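Local coordinates for SusD/RagB family nutrient-binding outer membrane lipoprotein (Bacteroides vulgatus, PDB 4F7A), which probably binds glycans, perhaps mucin O-glycans, at the outer membrane as the nutrient-capturing lipoprotein of a SusD-type uptake system, at residues Q47-L52 with E434-W439; F64-S69 with P309-S314; N250-V255 with Q321-S326; G259-G264 with Y315-T320; I279-N284 with S369-G374. All blocks are in the same frame, centred on the assembly; numbering follows the deposited sequence. Where two conformers were deposited one is given.

Contact 1: residues Q47-L52 with E434-W439; sequences QTFQNL and EGMEAW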
# COMPACT_ATOMS: atom_id res chain seq x y z
N GLN A 47 13.56 5.31 2.48
CA GLN A 47 14.14 4.36 1.55
C GLN A 47 14.12 2.94 2.11
O GLN A 47 13.81 2.00 1.38
CB GLN A 47 15.55 4.76 1.13
CG GLN A 47 16.18 3.78 0.09
CD GLN A 47 17.64 4.10 -0.21
OE1 GLN A 47 18.39 4.51 0.68
NE2 GLN A 47 18.07 3.88 -1.45
N THR A 48 14.42 2.78 3.40
CA THR A 48 14.32 1.45 4.06
C THR A 48 12.95 1.13 4.66
O THR A 48 12.58 -0.03 4.78
CB THR A 48 15.42 1.26 5.15
OG1 THR A 48 15.17 2.14 6.25
CG2 THR A 48 16.83 1.53 4.57
N PHE A 49 12.19 2.16 5.04
CA PHE A 49 10.79 2.00 5.48
C PHE A 49 10.00 1.20 4.44
O PHE A 49 9.41 0.16 4.74
CB PHE A 49 10.16 3.41 5.67
CG PHE A 49 8.81 3.43 6.40
CD1 PHE A 49 7.64 3.05 5.78
CD2 PHE A 49 8.73 3.91 7.69
CE1 PHE A 49 6.42 3.10 6.46
CE2 PHE A 49 7.52 3.98 8.36
CZ PHE A 49 6.38 3.56 7.76
N GLN A 50 10.08 1.66 3.20
CA GLN A 50 9.27 1.11 2.14
C GLN A 50 9.96 0.80 0.82
O GLN A 50 9.62 -0.19 0.17
CB GLN A 50 8.11 2.09 1.95
CG GLN A 50 7.38 2.04 0.70
CD GLN A 50 5.99 2.67 0.78
OE1 GLN A 50 5.60 3.33 1.77
NE2 GLN A 50 5.25 2.48 -0.27
N ASN A 51 10.88 1.66 0.36
CA ASN A 51 11.34 1.53 -1.03
C ASN A 51 12.14 0.27 -1.29
O ASN A 51 11.96 -0.38 -2.34
CB ASN A 51 12.13 2.75 -1.49
CG ASN A 51 12.24 2.83 -3.00
OD1 ASN A 51 13.34 2.90 -3.53
ND2 ASN A 51 11.08 2.80 -3.71
N LEU A 52 12.99 -0.11 -0.34
CA LEU A 52 13.77 -1.34 -0.49
C LEU A 52 13.06 -2.62 0.02
O LEU A 52 13.66 -3.71 0.01
CB LEU A 52 15.12 -1.20 0.18
CG LEU A 52 16.11 -0.25 -0.48
CD1 LEU A 52 17.25 0.04 0.49
CD2 LEU A 52 16.66 -0.82 -1.81
N GLU A 434 2.21 3.37 -4.90
CA GLU A 434 2.15 3.04 -3.47
C GLU A 434 2.30 1.54 -3.27
O GLU A 434 1.32 0.79 -3.34
CB GLU A 434 0.85 3.57 -2.84
CG GLU A 434 0.98 3.85 -1.33
CD GLU A 434 1.21 2.58 -0.55
OE1 GLU A 434 0.22 1.83 -0.42
OE2 GLU A 434 2.36 2.33 -0.08
N GLY A 435 3.52 1.13 -2.97
CA GLY A 435 3.89 -0.28 -2.95
C GLY A 435 3.30 -1.11 -1.82
O GLY A 435 3.16 -2.33 -1.97
N MSE A 436 2.96 -0.50 -0.70
CA MSE A 436 2.39 -1.28 0.42
C MSE A 436 1.03 -1.88 0.09
O MSE A 436 0.84 -3.07 0.25
CB MSE A 436 2.30 -0.50 1.73
CG MSE A 436 3.62 -0.00 2.21
SE MSE A 436 3.67 0.01 4.17
CE MSE A 436 5.49 0.63 4.33
N GLU A 437 0.08 -1.07 -0.39
CA GLU A 437 -1.21 -1.67 -0.75
C GLU A 437 -1.03 -2.72 -1.84
O GLU A 437 -1.65 -3.81 -1.78
CB GLU A 437 -2.22 -0.60 -1.17
CG GLU A 437 -3.64 -1.17 -1.39
CD GLU A 437 -4.22 -1.92 -0.19
OE1 GLU A 437 -3.77 -1.72 0.96
OE2 GLU A 437 -5.16 -2.74 -0.40
N ALA A 438 -0.16 -2.44 -2.80
CA ALA A 438 0.08 -3.35 -3.93
C ALA A 438 0.60 -4.70 -3.46
O ALA A 438 0.12 -5.76 -3.88
CB ALA A 438 1.06 -2.71 -4.93
N TRP A 439 1.58 -4.65 -2.57
CA TRP A 439 2.20 -5.85 -2.06
C TRP A 439 1.24 -6.63 -1.15
O TRP A 439 1.21 -7.84 -1.21
CB TRP A 439 3.51 -5.52 -1.34
CG TRP A 439 4.28 -6.78 -0.91
CD1 TRP A 439 4.38 -7.94 -1.62
CD2 TRP A 439 5.07 -6.96 0.28
NE1 TRP A 439 5.15 -8.86 -0.92
CE2 TRP A 439 5.59 -8.28 0.24
CE3 TRP A 439 5.37 -6.15 1.39
CZ2 TRP A 439 6.39 -8.78 1.25
CZ3 TRP A 439 6.15 -6.65 2.39
CH2 TRP A 439 6.67 -7.96 2.32
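Phe-49 is the first residue of 47-52 to touch 434-439, and it does so with one side of its ring: Phe-49 CE1 lies 3.4 Å from the methyl CE of Met-436, a selenomethionine. The methyl approaches at an intermediate tilt, and the two side chains cross at about a right angle. Gln-50 follows and carries the polar part. Its CG is anti to the backbone N (chi1 161°), and from there the extended chain carries the amide to the start of helix 435-445. Gln-50 NE2 donates to Glu-434 OE2 over 2.9 Å; the N-H...O angle of 140° marks a bent bond, and amide and carboxylate planes stand almost perpendicular. Gln-50 CD also rests 3.8 Å from CG of Met-436. Glu-434 caps the helix that follows it: its OE2 accepts from Met-436 N at 3.0 Å, with the donor above the carboxylate plane, and its OE1 accepts from Glu-437 N at 2.9 Å on the syn side. Arg-127 ties the pair together, salt-bridged to Glu-434 OE2 and hydrogen-bonded to Gln-50 OE1, while Asp-55 OD1 is another partner of Gln-50 NE2. The short helix axes pass 11.4 Å apart at 42°, so long side chains span the gap. The arrangement is a buried glutamate N-cap, gripped by the neighbouring helix within the TPR-like, largely helical SusD fold.

Contact 2: residues F64-S69 with P309-S314; sequences FASKFS and PNYYQS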
# COMPACT_ATOMS: atom_id res chain seq x y z
N PHE A 64 19.22 0.08 -8.83
CA PHE A 64 20.21 -0.36 -9.82
C PHE A 64 21.50 -0.85 -9.16
O PHE A 64 22.36 -1.45 -9.82
CB PHE A 64 20.56 0.77 -10.81
CG PHE A 64 21.48 1.81 -10.23
CD1 PHE A 64 21.03 2.73 -9.31
CD2 PHE A 64 22.82 1.85 -10.61
CE1 PHE A 64 21.90 3.68 -8.76
CE2 PHE A 64 23.69 2.81 -10.07
CZ PHE A 64 23.22 3.71 -9.14
N ALA A 65 21.66 -0.58 -7.86
CA ALA A 65 22.96 -0.74 -7.23
C ALA A 65 23.21 -2.20 -6.95
O ALA A 65 22.54 -2.80 -6.08
CB ALA A 65 23.07 0.09 -5.93
N SER A 66 24.19 -2.78 -7.66
CA SER A 66 24.56 -4.20 -7.44
C SER A 66 25.02 -4.50 -6.01
O SER A 66 24.88 -5.63 -5.52
CB SER A 66 25.60 -4.67 -8.46
OG SER A 66 24.96 -4.90 -9.70
N LYS A 67 25.52 -3.48 -5.30
CA LYS A 67 25.85 -3.66 -3.87
C LYS A 67 24.64 -4.13 -3.02
O LYS A 67 24.83 -4.78 -2.00
CB LYS A 67 26.50 -2.40 -3.29
CG LYS A 67 25.65 -1.18 -3.19
CD LYS A 67 26.31 -0.08 -2.34
CE LYS A 67 25.47 1.19 -2.42
NZ LYS A 67 25.98 2.34 -1.62
N PHE A 68 23.42 -3.84 -3.48
CA PHE A 68 22.20 -4.31 -2.81
C PHE A 68 21.67 -5.65 -3.30
O PHE A 68 20.72 -6.18 -2.71
CB PHE A 68 21.08 -3.26 -2.98
CG PHE A 68 21.37 -1.92 -2.32
CD1 PHE A 68 22.31 -1.79 -1.29
CD2 PHE A 68 20.68 -0.79 -2.72
CE1 PHE A 68 22.55 -0.55 -0.69
CE2 PHE A 68 20.91 0.45 -2.11
CZ PHE A 68 21.83 0.57 -1.10
N SER A 69 22.27 -6.20 -4.36
CA SER A 69 21.67 -7.33 -5.08
C SER A 69 21.97 -8.68 -4.44
O SER A 69 21.65 -9.73 -5.01
CB SER A 69 22.10 -7.31 -6.54
OG SER A 69 21.49 -6.24 -7.23
N PRO A 309 29.51 -4.76 -11.82
CA PRO A 309 28.82 -3.70 -12.58
C PRO A 309 27.34 -3.58 -12.17
O PRO A 309 26.75 -4.55 -11.69
CB PRO A 309 28.92 -4.18 -14.03
CG PRO A 309 30.08 -5.18 -14.03
CD PRO A 309 29.97 -5.85 -12.70
N ASN A 310 26.78 -2.39 -12.35
CA ASN A 310 25.39 -2.15 -12.07
C ASN A 310 24.61 -2.44 -13.36
O ASN A 310 24.32 -1.55 -14.16
CB ASN A 310 25.20 -0.71 -11.60
CG ASN A 310 25.96 -0.43 -10.32
OD1 ASN A 310 25.88 -1.18 -9.35
ND2 ASN A 310 26.74 0.64 -10.33
N TYR A 311 24.28 -3.71 -13.53
CA TYR A 311 23.85 -4.22 -14.82
C TYR A 311 22.60 -3.55 -15.37
O TYR A 311 22.44 -3.46 -16.57
CB TYR A 311 23.58 -5.73 -14.73
CG TYR A 311 24.75 -6.58 -14.27
CD1 TYR A 311 25.89 -6.69 -15.04
CD2 TYR A 311 24.70 -7.30 -13.09
CE1 TYR A 311 26.98 -7.48 -14.64
CE2 TYR A 311 25.80 -8.09 -12.67
CZ TYR A 311 26.92 -8.18 -13.47
OH TYR A 311 27.99 -8.95 -13.07
N TYR A 312 21.72 -3.09 -14.50
CA TYR A 312 20.39 -2.61 -14.90
C TYR A 312 20.28 -1.09 -14.92
O TYR A 312 19.21 -0.54 -15.01
CB TYR A 312 19.33 -3.24 -13.99
CG TYR A 312 19.29 -4.73 -14.21
CD1 TYR A 312 18.77 -5.25 -15.38
CD2 TYR A 312 19.85 -5.61 -13.28
CE1 TYR A 312 18.78 -6.62 -15.63
CE2 TYR A 312 19.87 -7.00 -13.52
CZ TYR A 312 19.32 -7.48 -14.70
OH TYR A 312 19.36 -8.81 -14.98
N GLN A 313 21.41 -0.40 -14.84
CA GLN A 313 21.44 1.05 -14.74
C GLN A 313 20.86 1.81 -15.96
O GLN A 313 20.50 2.98 -15.84
CB GLN A 313 22.90 1.43 -14.47
CG GLN A 313 23.38 2.78 -14.76
CD GLN A 313 24.88 2.79 -14.57
OE1 GLN A 313 25.64 2.77 -15.54
NE2 GLN A 313 25.30 2.72 -13.33
N SER A 314 20.76 1.15 -17.11
CA SER A 314 20.15 1.76 -18.30
C SER A 314 18.74 1.26 -18.62
O SER A 314 18.19 1.57 -19.69
CB SER A 314 21.09 1.58 -19.49
OG SER A 314 22.31 2.24 -19.19
O HOH W 1 21.82 -3.27 -11.57
O HOH W 2 26.72 -1.12 -6.66
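Ser-66 and Asn-310 join two surface loops, where a short 3-10 segment around Lys-67 meets a type I beta turn running from Asn-310 to Gln-313. Asn-310, also the centre of an inverse gamma turn, points its side chain across the junction: Asn-310 OD1 accepts from Ser-66 N at 2.9 Å, and an N-H...O angle of 167° shows the bond to be nearly straight. Ser-66 OG donates in turn to Pro-309 O over 2.7 Å, so two consecutive residues of one loop hold both polar donors of a single serine. Water extends the seam. One molecule accepts from Tyr-312 N and donates to Phe-64 O at 2.6 Å. Another accepts from Lys-67 N and donates to Asn-310 OD1 at 2.8 Å, giving that oxygen a second donor. The apolar share falls to Phe-64, whose CG occupies the crowded position between backbone N and carbonyl carbon (chi1 77°). On the turn, Phe-64 CD2 lies 3.6 Å from Asn-310 CB. Phe-64 and Gln-313 lie side by side and point the same way, ring and amide planes 52° apart, with Phe-64 CE2 3.6 Å from Gln-313 NE2.

Contact 3: residues N250-V255 with Q321-S326; sequences NPLAGV and QTITAS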
# COMPACT_ATOMS: atom_id res chain seq x y z
N ASN A 250 7.67 14.58 -1.14
CA ASN A 250 7.42 13.21 -1.51
C ASN A 250 8.75 12.43 -1.54
O ASN A 250 9.63 12.73 -2.33
CB ASN A 250 6.73 13.17 -2.86
CG ASN A 250 6.22 11.78 -3.21
OD1 ASN A 250 6.93 10.80 -3.04
ND2 ASN A 250 4.99 11.70 -3.76
N PRO A 251 8.90 11.43 -0.67
CA PRO A 251 10.20 10.78 -0.57
C PRO A 251 10.56 9.93 -1.78
O PRO A 251 11.74 9.69 -2.03
CB PRO A 251 10.08 9.92 0.69
CG PRO A 251 8.65 9.67 0.82
CD PRO A 251 7.96 10.91 0.35
N LEU A 252 9.57 9.48 -2.54
CA LEU A 252 9.84 8.72 -3.76
C LEU A 252 10.63 9.58 -4.73
O LEU A 252 11.56 9.09 -5.37
CB LEU A 252 8.55 8.22 -4.40
CG LEU A 252 8.66 7.39 -5.69
CD1 LEU A 252 9.44 6.09 -5.53
CD2 LEU A 252 7.23 7.11 -6.22
N ALA A 253 10.28 10.86 -4.81
CA ALA A 253 10.97 11.79 -5.67
C ALA A 253 12.38 12.01 -5.17
O ALA A 253 13.29 12.19 -5.98
CB ALA A 253 10.19 13.17 -5.79
N GLY A 254 12.57 11.96 -3.85
CA GLY A 254 13.90 12.07 -3.27
C GLY A 254 14.81 10.92 -3.65
O GLY A 254 15.94 11.15 -4.06
N VAL A 255 14.31 9.69 -3.52
CA VAL A 255 15.06 8.49 -3.94
C VAL A 255 15.28 8.47 -5.46
O VAL A 255 16.35 8.07 -5.93
CB VAL A 255 14.40 7.19 -3.43
CG1 VAL A 255 15.18 5.95 -3.85
CG2 VAL A 255 14.25 7.24 -1.88
N GLN A 321 8.92 13.89 -14.07
CA GLN A 321 7.97 14.99 -14.27
C GLN A 321 6.67 14.63 -13.58
O GLN A 321 6.00 15.48 -13.02
CB GLN A 321 7.69 15.26 -15.76
CG GLN A 321 8.82 15.97 -16.50
CD GLN A 321 8.55 16.13 -17.99
OE1 GLN A 321 7.68 15.46 -18.56
NE2 GLN A 321 9.29 17.03 -18.62
N THR A 322 6.32 13.34 -13.60
CA THR A 322 5.11 12.86 -12.93
C THR A 322 5.27 12.83 -11.40
O THR A 322 4.38 13.29 -10.66
CB THR A 322 4.77 11.46 -13.42
OG1 THR A 322 4.58 11.53 -14.83
CG2 THR A 322 3.49 10.92 -12.76
N ILE A 323 6.39 12.30 -10.93
CA ILE A 323 6.66 12.21 -9.50
C ILE A 323 7.76 13.23 -9.13
O ILE A 323 8.94 13.08 -9.50
CB ILE A 323 7.04 10.78 -9.09
CG1 ILE A 323 5.91 9.77 -9.42
CG2 ILE A 323 7.39 10.71 -7.56
CD1 ILE A 323 4.56 10.03 -8.75
N THR A 324 7.36 14.28 -8.42
CA THR A 324 8.27 15.36 -7.97
C THR A 324 8.17 15.50 -6.46
O THR A 324 7.27 14.95 -5.84
CB THR A 324 7.92 16.73 -8.62
OG1 THR A 324 6.72 17.26 -8.02
CG2 THR A 324 7.70 16.58 -10.13
N ALA A 325 9.06 16.29 -5.87
CA ALA A 325 9.03 16.54 -4.43
C ALA A 325 7.68 17.12 -3.98
O ALA A 325 7.22 16.84 -2.85
CB ALA A 325 10.17 17.51 -4.04
N SER A 326 7.06 17.95 -4.83
CA SER A 326 5.79 18.60 -4.46
C SER A 326 4.56 17.76 -4.84
O SER A 326 3.42 18.19 -4.65
CB SER A 326 5.70 20.01 -5.07
OG SER A 326 5.63 19.92 -6.47
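Asn-250 and Ala-325 meet at the capped start of helix 251-257, which docks on the irregular loop 321-326 leading to strand 329-332. Asn-250 is the N-cap. Its chi1 of -170° sets CG anti to the backbone N, beside the carbonyl carbon. Asn-250 OD1 accepts from Leu-252 N at 3.0 Å; the donor lies in the carbonyl plane, although the N-H...O angle of 137° makes the bond bent. Pro-251, between them, has no N-H to offer. The backbone N of Asn-250 faces the loop and donates to Ala-325 O over 2.9 Å, a nearly straight bond at 167°. In plain van der Waals contact, Asn-250 CB rests 3.5 Å from Thr-324 O. ND2 of the same residue bonds to Thr-327 O, just beyond the loop segment. Within the first turn of the helix the contact becomes apolar. Ile-323 CG2 lies 3.8 Å from Leu-252 CD2 and 4.1 Å from Ala-253 CB, the alanine methyl pointing toward the loop. Trp-46 packs on Leu-252, linking this helix to helix 44-51. Three polar groups of Asn-250 are thus used at once, which implies that one residue both caps the helix and fixes the loop beside it.

Contact 4: residues G259-G264 with Y315-T320; sequences GETYMG and YSFINT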
# COMPACT_ATOMS: atom_id res chain seq x y z
N GLY A 259 18.85 8.56 -8.17
CA GLY A 259 19.00 7.64 -9.27
C GLY A 259 18.66 6.19 -8.95
O GLY A 259 19.17 5.30 -9.60
N GLU A 260 17.76 5.95 -8.00
CA GLU A 260 17.55 4.59 -7.45
C GLU A 260 16.15 3.99 -7.62
O GLU A 260 15.86 2.96 -7.02
CB GLU A 260 17.97 4.56 -5.97
CG GLU A 260 19.48 4.63 -5.78
CD GLU A 260 19.92 4.53 -4.34
OE1 GLU A 260 19.70 3.48 -3.71
OE2 GLU A 260 20.52 5.50 -3.83
N THR A 261 15.30 4.59 -8.46
CA THR A 261 13.93 4.10 -8.66
C THR A 261 13.67 3.67 -10.10
O THR A 261 13.21 4.47 -10.92
CB THR A 261 12.92 5.19 -8.25
OG1 THR A 261 13.22 6.38 -8.97
CG2 THR A 261 13.00 5.45 -6.74
N TYR A 262 14.00 2.42 -10.42
CA TYR A 262 13.79 1.86 -11.74
C TYR A 262 12.49 1.08 -11.79
O TYR A 262 11.99 0.60 -10.76
CB TYR A 262 14.96 0.94 -12.16
CG TYR A 262 16.20 1.70 -12.52
CD1 TYR A 262 16.99 2.30 -11.53
CD2 TYR A 262 16.56 1.89 -13.85
CE1 TYR A 262 18.13 3.01 -11.86
CE2 TYR A 262 17.69 2.61 -14.19
CZ TYR A 262 18.46 3.18 -13.19
OH TYR A 262 19.60 3.91 -13.52
N MSE A 263 11.98 0.95 -13.00
CA MSE A 263 10.83 0.13 -13.33
C MSE A 263 11.09 -1.36 -13.03
O MSE A 263 12.15 -1.87 -13.33
CB MSE A 263 10.56 0.28 -14.83
CG MSE A 263 9.23 -0.24 -15.29
SE MSE A 263 9.06 0.00 -17.19
CE MSE A 263 7.12 0.04 -17.31
N GLY A 264 10.11 -2.05 -12.45
CA GLY A 264 10.24 -3.49 -12.22
C GLY A 264 9.82 -4.31 -13.44
O GLY A 264 9.00 -3.86 -14.25
N TYR A 315 18.14 0.53 -17.69
CA TYR A 315 16.71 0.16 -17.78
C TYR A 315 15.80 1.37 -17.52
O TYR A 315 16.28 2.49 -17.23
CB TYR A 315 16.39 -1.02 -16.84
CG TYR A 315 16.66 -2.38 -17.46
CD1 TYR A 315 17.72 -2.60 -18.34
CD2 TYR A 315 15.84 -3.47 -17.16
CE1 TYR A 315 17.96 -3.87 -18.91
CE2 TYR A 315 16.08 -4.71 -17.68
CZ TYR A 315 17.11 -4.92 -18.58
OH TYR A 315 17.30 -6.18 -19.11
N SER A 316 14.50 1.18 -17.66
CA SER A 316 13.55 2.29 -17.54
C SER A 316 13.51 2.86 -16.12
O SER A 316 13.48 2.11 -15.15
CB SER A 316 12.15 1.87 -17.95
OG SER A 316 12.06 1.68 -19.35
N PHE A 317 13.51 4.19 -16.04
CA PHE A 317 13.49 4.91 -14.80
C PHE A 317 12.11 5.48 -14.61
O PHE A 317 11.38 5.66 -15.57
CB PHE A 317 14.53 6.05 -14.84
CG PHE A 317 14.95 6.53 -13.47
CD1 PHE A 317 15.73 5.73 -12.68
CD2 PHE A 317 14.57 7.77 -12.99
CE1 PHE A 317 16.13 6.14 -11.41
CE2 PHE A 317 14.98 8.20 -11.73
CZ PHE A 317 15.76 7.38 -10.94
N ILE A 318 11.76 5.79 -13.36
CA ILE A 318 10.55 6.51 -13.05
C ILE A 318 10.50 7.82 -13.81
O ILE A 318 11.53 8.43 -14.10
CB ILE A 318 10.40 6.76 -11.53
CG1 ILE A 318 8.93 6.94 -11.15
CG2 ILE A 318 11.28 7.96 -11.05
CD1 ILE A 318 8.68 6.98 -9.61
N ASN A 319 9.29 8.23 -14.17
CA ASN A 319 9.05 9.55 -14.77
C ASN A 319 9.07 10.65 -13.69
O ASN A 319 8.14 10.76 -12.86
CB ASN A 319 7.70 9.55 -15.50
CG ASN A 319 7.46 10.83 -16.27
OD1 ASN A 319 7.94 11.88 -15.87
ND2 ASN A 319 6.66 10.75 -17.38
N THR A 320 10.12 11.45 -13.71
CA THR A 320 10.35 12.46 -12.67
C THR A 320 9.67 13.80 -12.97
O THR A 320 9.86 14.75 -12.22
CB THR A 320 11.86 12.65 -12.39
OG1 THR A 320 12.57 12.93 -13.62
CG2 THR A 320 12.44 11.38 -11.75
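Two backbone bonds join Thr-261 to Ile-318 and Met-263 to Ser-316: Ile-318 N donates to Thr-261 O at 3.1 Å, and Met-263 N (selenomethionine) to Ser-316 O at 2.9 Å, both nearly straight, the second at 168°. They flank the bridged pair Tyr-262 and Phe-317, whose CA atoms are 4.3 Å apart. Thr-261 O has a further neighbour, standing 3.3 Å above the Phe-317 ring plane toward the rim. Thr-261 OG1 contrasts with it: this buried hydroxyl has no polar partner in the model and sits among carbons, 3.3 Å from Ile-318 CG2 and 3.4 Å from Phe-317 CZ. Three other hydroxyls have partners: Tyr-262 OH at Gln-313 O, Ser-316 OG at Leu-296 N and Tyr-315 OH at Tyr-389 OH. The Phe-317 ring turns its edge to the face of Tyr-262 in a T-shaped pair, centroids 5.0 Å apart and planes at 84°. Phe-317 CD1 lies over the tyrosine ring centre. Tyr-262 also bonds through its backbone to His-62. The arrangement is a single beta bridge, at which loop 315-320 crosses strand 262-263 with the touching parts running 98° apart; that strand is itself half of a two-stranded antiparallel sheet with 61-62.

Contact 5: residues I279-N284 with S369-G374; sequences ISIYYN and SQWGAG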
# COMPACT_ATOMS: atom_id res chain seq x y z
N ILE A 279 1.81 3.91 -19.27
CA ILE A 279 3.20 3.48 -19.25
C ILE A 279 4.19 4.69 -19.27
O ILE A 279 5.14 4.72 -18.49
CB ILE A 279 3.51 2.44 -20.37
CG1 ILE A 279 4.83 1.72 -20.09
CG2 ILE A 279 3.50 3.08 -21.75
CD1 ILE A 279 5.10 0.47 -20.98
N SER A 280 3.94 5.68 -20.12
CA SER A 280 4.88 6.80 -20.28
C SER A 280 4.63 7.88 -19.22
O SER A 280 5.44 8.78 -19.04
CB SER A 280 4.77 7.44 -21.67
OG SER A 280 3.55 8.12 -21.88
N ILE A 281 3.50 7.77 -18.53
CA ILE A 281 3.19 8.64 -17.38
C ILE A 281 3.93 8.16 -16.13
O ILE A 281 4.54 8.96 -15.40
CB ILE A 281 1.68 8.70 -17.11
CG1 ILE A 281 0.94 9.24 -18.33
CG2 ILE A 281 1.39 9.59 -15.86
CD1 ILE A 281 -0.65 9.11 -18.22
N TYR A 282 3.93 6.85 -15.93
CA TYR A 282 4.63 6.25 -14.81
C TYR A 282 6.16 6.22 -14.97
O TYR A 282 6.88 6.47 -14.01
CB TYR A 282 4.14 4.83 -14.61
CG TYR A 282 2.72 4.61 -14.08
CD1 TYR A 282 1.76 5.62 -14.09
CD2 TYR A 282 2.32 3.35 -13.65
CE1 TYR A 282 0.47 5.40 -13.61
CE2 TYR A 282 1.04 3.11 -13.20
CZ TYR A 282 0.12 4.14 -13.16
OH TYR A 282 -1.16 3.92 -12.70
N TYR A 283 6.63 5.84 -16.16
CA TYR A 283 8.05 5.59 -16.41
C TYR A 283 8.51 6.25 -17.70
O TYR A 283 7.72 6.77 -18.49
CB TYR A 283 8.32 4.08 -16.47
CG TYR A 283 7.96 3.35 -15.18
CD1 TYR A 283 8.85 3.28 -14.12
CD2 TYR A 283 6.74 2.72 -15.04
CE1 TYR A 283 8.50 2.62 -12.93
CE2 TYR A 283 6.40 2.02 -13.87
CZ TYR A 283 7.28 1.98 -12.83
OH TYR A 283 6.93 1.29 -11.68
N ASN A 284 9.82 6.22 -17.90
CA ASN A 284 10.47 6.71 -19.12
C ASN A 284 11.04 5.51 -19.88
O ASN A 284 11.38 4.50 -19.26
CB ASN A 284 11.62 7.65 -18.79
CG ASN A 284 11.16 9.00 -18.21
OD1 ASN A 284 10.00 9.38 -18.34
ND2 ASN A 284 12.08 9.72 -17.55
N SER A 369 -8.29 8.73 -15.73
CA SER A 369 -8.58 10.14 -15.45
C SER A 369 -7.65 10.74 -14.39
O SER A 369 -7.23 11.88 -14.52
CB SER A 369 -10.04 10.31 -15.02
OG SER A 369 -10.91 9.98 -16.08
N GLN A 370 -7.34 9.99 -13.34
CA GLN A 370 -6.40 10.43 -12.29
C GLN A 370 -5.09 10.91 -12.92
O GLN A 370 -4.52 11.90 -12.48
CB GLN A 370 -6.09 9.26 -11.37
CG GLN A 370 -5.14 9.55 -10.24
CD GLN A 370 -4.81 8.34 -9.41
OE1 GLN A 370 -5.61 7.41 -9.30
NE2 GLN A 370 -3.62 8.32 -8.83
N TRP A 371 -4.59 10.15 -13.88
CA TRP A 371 -3.26 10.32 -14.46
C TRP A 371 -3.26 11.14 -15.74
O TRP A 371 -2.20 11.45 -16.25
CB TRP A 371 -2.62 8.95 -14.71
CG TRP A 371 -2.32 8.23 -13.44
CD1 TRP A 371 -2.97 7.15 -12.94
CD2 TRP A 371 -1.32 8.58 -12.49
NE1 TRP A 371 -2.43 6.80 -11.73
CE2 TRP A 371 -1.42 7.66 -11.42
CE3 TRP A 371 -0.36 9.59 -12.41
CZ2 TRP A 371 -0.57 7.70 -10.31
CZ3 TRP A 371 0.49 9.63 -11.30
CH2 TRP A 371 0.36 8.68 -10.27
N GLY A 372 -4.43 11.49 -16.25
CA GLY A 372 -4.54 12.24 -17.52
C GLY A 372 -4.30 11.36 -18.74
O GLY A 372 -3.83 11.83 -19.78
N ALA A 373 -4.64 10.08 -18.63
CA ALA A 373 -4.36 9.11 -19.69
C ALA A 373 -5.49 9.02 -20.72
O ALA A 373 -5.40 8.26 -21.69
CB ALA A 373 -4.07 7.73 -19.08
N GLY A 374 -6.54 9.81 -20.51
CA GLY A 374 -7.65 9.87 -21.46
C GLY A 374 -8.76 8.90 -21.12
O GLY A 374 -8.99 8.55 -19.94
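Ile-281 and Tyr-282 pack against Trp-371, joining the short helix 279-282 to the C-terminal end of helix 356-371. Ile-281 uses both branches. Its CG1 is anti to the carbonyl carbon and beside the backbone N, and chi2 of 170° extends the branch, so that Ile-281 CD1 reaches to 3.4 Å from Trp-371 O and 3.8 Å from Ala-373 CB. Ile-281 CG2, anti to the backbone N, approaches the six-membered ring of the indole obliquely, 3.9 Å from Trp-371 CE3. The indole is contacted on both faces. Over one, toward the rim, Tyr-282 CE1 stands 3.6 Å above the plane of the Trp-371 ring; over the opposite face, also toward the rim, lies NE2 of the neighbouring Gln-370. The tyrosine turns its edge to the indole: the centroids of its ring and the five-membered ring are 5.0 Å apart, the planes meet at 67°, and the two side chains cross at about a right angle. Tyr-282 OH comes within 3.3 Å of Trp-371 NE1, but the angle is too poor for a hydrogen bond, and the hydroxyl bonds to Ile-429 O. Trp-432 stacks on the tyrosine ring. Gly-372, with positive phi, ends the longer helix. The whole is an edge-to-face aromatic pair beside a Schellman motif at the helix C-terminus, near the surface of the helical fold.

How the contacts relate
Contact 4 joins up with all the others. Tyr-262 CE1 packs 3.5 Å from Phe-64 CB of contact 2, and Phe-317 O bonds to Asn-284 N of contact 5 at 2.9 Å. Leu-252 CD2 of contact 3 packs 3.7 Å from Ile-318 CD1, and Gln-47 NE2 of contact 1 lies 2.8 Å from Glu-260 OE1, a weak bond. One continuous run, 309-326, supplies the second segments of contacts 2, 4 and 3. The centre of contact 1 is about 7 Å from the centre of the chain, that of contact 2 about 25 Å. A bound triethylene glycol, probably from the crystallisation liquor, sits about 4 Å from the Tyr-262 side chain and about 6 Å from that of Gln-313.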